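Local coordinates for leucine-rich repeat protein (Bacteroides thetaiotaomicron, PDB 4ECN) that is of unknown function but, as an extracellular leucine-rich repeat protein with transthyretin-like domains, probably binds other proteins, at residues Met555-Leu560 with Asp579-Lys584. Residues are numbered along the deposited sequence; the frame is centred on the assembly and turned at random.
Sequences MGYNNL and DCVHNK
Val581 O accepts two bonds, from Tyr557 N at 2.8 Å and from the amide ND2 of Asn583 at 2.9 Å, and the two donors reach it from opposite faces of its carbonyl plane. The geometry is that of an asparagine ladder between successive turns of a leucine-rich repeat solenoid: both segments follow neighbouring parallel strands, 552-554 and 577-579, and Asn558 and Asn583 hold matching places. The amide of Asn583 bridges the turns. Its ND2 gives a nearly straight bond to Met555 O (3.2 Å, 168°), which lies almost in the amide plane, and a weak one back to Cys580 O, while OD1 receives Leu560 N at 3.1 Å on a lone pair. CG stands anti to the carbonyl carbon, beside its own backbone N (chi1 -80°), and the bonds to Met555 O and Leu560 N hold the amide across the turns. An alanine at Asn583 would probably leave Leu560 N without this acceptor, take one of two donors from Val581 O and leave Met555 O with the weak bond from Asn558 ND2. The ladder runs on in both directions: ND2 of Asn558 bonds to Ile522 O and its OD1 to Asn525 N, while ND2 of Asn605 bonds to Cys580 O. Further along, Lys584 N bonds to Leu560 O, and its NZ meets OD1 of Asn559 in the carbonyl plane; Asn559 ND2 bonds to Ile528 O, so this amide is also held by the turn before it. Elsewhere in the contact, the rings of Tyr557 and His582 run near parallel, planes 9° apart and centroids 4.5 Å apart, but slid so that they scarcely overlap; His582 also stacks with Tyr604. Inside the turn, SE of selenomethionine Met555 touches SG of Cys580, and its methyl CE ends 3.4 Å from OD1 of Asn583.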
HETATM    1  N   MSE A 555     -14.045  -4.038  -7.079  1.00 44.98           N
HETATM    2  CA  MSE A 555     -15.037  -3.116  -6.518  1.00 45.75           C
HETATM    3  C   MSE A 555     -15.605  -3.674  -5.184  1.00 49.36           C
HETATM    4  O   MSE A 555     -16.766  -3.456  -4.846  1.00 49.33           O
HETATM    5  CB  MSE A 555     -16.157  -2.806  -7.516  1.00 49.11           C
HETATM    6  CG  MSE A 555     -16.786  -4.037  -8.130  1.00 57.20           C
HETATM    7 SE   MSE A 555     -18.582  -3.638  -8.680  0.75 67.66          SE
HETATM    8  CE  MSE A 555     -19.436  -3.582  -6.920  1.00 64.43           C
ATOM      9  N   GLY A 556     -14.746  -4.316  -4.409  1.00 45.61           N
ATOM     10  CA  GLY A 556     -15.118  -4.858  -3.111  1.00 45.52           C
ATOM     11  C   GLY A 556     -15.301  -3.798  -2.047  1.00 48.20           C
ATOM     12  O   GLY A 556     -14.887  -2.660  -2.238  1.00 48.24           O
ATOM     13  N   TYR A 557     -15.934  -4.165  -0.920  1.00 43.72           N
ATOM     14  CA  TYR A 557     -16.181  -3.318   0.254  1.00 42.71           C
ATOM     15  C   TYR A 557     -16.923  -2.051  -0.115  1.00 47.89           C
ATOM     16  O   TYR A 557     -16.612  -0.982   0.401  1.00 47.71           O
ATOM     17  CB  TYR A 557     -14.875  -2.964   0.957  1.00 42.94           C
ATOM     18  CG  TYR A 557     -14.137  -4.169   1.490  1.00 43.54           C
ATOM     19  CD1 TYR A 557     -14.377  -4.641   2.776  1.00 45.48           C
ATOM     20  CD2 TYR A 557     -13.192  -4.835   0.711  1.00 43.53           C
ATOM     21  CE1 TYR A 557     -13.700  -5.749   3.275  1.00 46.24           C
ATOM     22  CE2 TYR A 557     -12.516  -5.951   1.198  1.00 43.73           C
ATOM     23  CZ  TYR A 557     -12.773  -6.401   2.482  1.00 50.59           C
ATOM     24  OH  TYR A 557     -12.088  -7.464   3.002  1.00 53.21           O
ATOM     25  N   ASN A 558     -17.931  -2.193  -0.993  1.00 45.56           N
ATOM     26  CA  ASN A 558     -18.776  -1.120  -1.478  1.00 45.36           C
ATOM     27  C   ASN A 558     -20.226  -1.394  -1.113  1.00 49.76           C
ATOM     28  O   ASN A 558     -20.467  -2.162  -0.185  1.00 50.72           O
ATOM     29  CB  ASN A 558     -18.590  -0.939  -2.960  1.00 46.43           C
ATOM     30  CG  ASN A 558     -17.392  -0.120  -3.287  1.00 61.07           C
ATOM     31  OD1 ASN A 558     -17.150   0.917  -2.674  1.00 56.49           O
ATOM     32  ND2 ASN A 558     -16.650  -0.535  -4.299  1.00 51.27           N
ATOM     33  N   ASN A 559     -21.188  -0.713  -1.767  1.00 46.40           N
ATOM     34  CA  ASN A 559     -22.591  -0.763  -1.375  1.00 46.50           C
ATOM     35  C   ASN A 559     -23.529  -1.314  -2.443  1.00 51.60           C
ATOM     36  O   ASN A 559     -24.758  -1.192  -2.271  1.00 53.48           O
ATOM     37  CB  ASN A 559     -23.063   0.664  -1.024  1.00 42.69           C
ATOM     38  CG  ASN A 559     -22.431   1.253   0.210  1.00 50.66           C
ATOM     39  OD1 ASN A 559     -22.084   0.547   1.175  1.00 50.00           O
ATOM     40  ND2 ASN A 559     -22.297   2.571   0.220  1.00 34.79           N
ATOM     41  N   LEU A 560     -22.995  -1.954  -3.500  1.00 44.89           N
ATOM     42  CA  LEU A 560     -23.850  -2.484  -4.562  1.00 44.03           C
ATOM     43  C   LEU A 560     -24.914  -3.477  -4.024  1.00 50.67           C
ATOM     44  O   LEU A 560     -24.580  -4.387  -3.272  1.00 50.38           O
ATOM     45  CB  LEU A 560     -23.011  -3.179  -5.639  1.00 42.25           C
ATOM     46  CG  LEU A 560     -23.727  -3.318  -6.964  1.00 45.31           C
ATOM     47  CD1 LEU A 560     -23.853  -1.978  -7.648  1.00 45.20           C
ATOM     48  CD2 LEU A 560     -23.065  -4.343  -7.836  1.00 45.24           C
ATOM     49  N   ASP A 579     -14.095  -8.700  -8.507  1.00 39.38           N
ATOM     50  CA  ASP A 579     -14.148  -8.681  -7.053  1.00 38.61           C
ATOM     51  C   ASP A 579     -15.351  -7.858  -6.610  1.00 47.99           C
ATOM     52  O   ASP A 579     -15.367  -6.652  -6.832  1.00 49.05           O
ATOM     53  CB  ASP A 579     -12.836  -8.103  -6.472  1.00 39.09           C
ATOM     54  CG  ASP A 579     -12.955  -7.465  -5.090  1.00 46.87           C
ATOM     55  OD1 ASP A 579     -13.558  -8.081  -4.209  1.00 49.24           O
ATOM     56  OD2 ASP A 579     -12.411  -6.356  -4.892  1.00 50.53           O
ATOM     57  N   CYS A 580     -16.342  -8.499  -5.979  1.00 47.64           N
ATOM     58  CA  CYS A 580     -17.540  -7.877  -5.425  1.00 49.62           C
ATOM     59  C   CYS A 580     -17.723  -8.285  -3.996  1.00 50.51           C
ATOM     60  O   CYS A 580     -18.854  -8.341  -3.506  1.00 52.13           O
ATOM     61  CB  CYS A 580     -18.765  -8.238  -6.243  1.00 53.12           C
ATOM     62  SG  CYS A 580     -18.964  -7.226  -7.710  1.00 59.65           S
ATOM     63  N   VAL A 581     -16.632  -8.562  -3.308  1.00 43.29           N
ATOM     64  CA  VAL A 581     -16.729  -8.973  -1.924  1.00 41.53           C
ATOM     65  C   VAL A 581     -17.226  -7.797  -1.090  1.00 46.92           C
ATOM     66  O   VAL A 581     -17.024  -6.639  -1.458  1.00 46.56           O
ATOM     67  CB  VAL A 581     -15.407  -9.548  -1.382  1.00 42.98           C
ATOM     68  CG1 VAL A 581     -14.866 -10.600  -2.329  1.00 42.55           C
ATOM     69  CG2 VAL A 581     -14.372  -8.458  -1.138  1.00 42.43           C
ATOM     70  N   HIS A 582     -17.916  -8.115   0.006  1.00 43.82           N
ATOM     71  CA  HIS A 582     -18.418  -7.187   1.008  1.00 43.85           C
ATOM     72  C   HIS A 582     -19.199  -6.023   0.386  1.00 50.17           C
ATOM     73  O   HIS A 582     -18.971  -4.838   0.683  1.00 51.54           O
ATOM     74  CB  HIS A 582     -17.286  -6.667   1.892  1.00 43.92           C
ATOM     75  CG  HIS A 582     -16.685  -7.759   2.711  1.00 47.03           C
ATOM     76  ND1 HIS A 582     -15.600  -8.482   2.259  1.00 48.67           N
ATOM     77  CD2 HIS A 582     -17.078  -8.260   3.903  1.00 49.13           C
ATOM     78  CE1 HIS A 582     -15.340  -9.375   3.199  1.00 47.91           C
ATOM     79  NE2 HIS A 582     -16.211  -9.289   4.203  1.00 48.52           N
ATOM     80  N   ASN A 583     -20.167  -6.387  -0.442  1.00 45.05           N
ATOM     81  CA  ASN A 583     -21.146  -5.454  -0.949  1.00 44.60           C
ATOM     82  C   ASN A 583     -22.415  -5.858  -0.255  1.00 50.82           C
ATOM     83  O   ASN A 583     -22.333  -6.429   0.842  1.00 51.99           O
ATOM     84  CB  ASN A 583     -21.210  -5.440  -2.471  1.00 40.70           C
ATOM     85  CG  ASN A 583     -20.116  -4.618  -3.127  1.00 56.58           C
ATOM     86  OD1 ASN A 583     -20.369  -3.549  -3.671  1.00 48.97           O
ATOM     87  ND2 ASN A 583     -18.876  -5.086  -3.098  1.00 48.50           N
ATOM     88  N   LYS A 584     -23.574  -5.599  -0.848  1.00 47.74           N
ATOM     89  CA  LYS A 584     -24.867  -6.001  -0.279  1.00 47.52           C
ATOM     90  C   LYS A 584     -25.687  -6.616  -1.424  1.00 51.16           C
ATOM     91  O   LYS A 584     -26.923  -6.497  -1.459  1.00 51.19           O
ATOM     92  CB  LYS A 584     -25.582  -4.795   0.416  1.00 50.22           C
ATOM     93  CG  LYS A 584     -24.996  -4.338   1.779  1.00 59.19           C
ATOM     94  CD  LYS A 584     -23.823  -3.353   1.675  1.00 78.83           C
ATOM     95  CE  LYS A 584     -23.187  -2.994   3.006  1.00 93.50           C
ATOM     96  NZ  LYS A 584     -21.962  -2.153   2.834  1.00 99.34           N
TER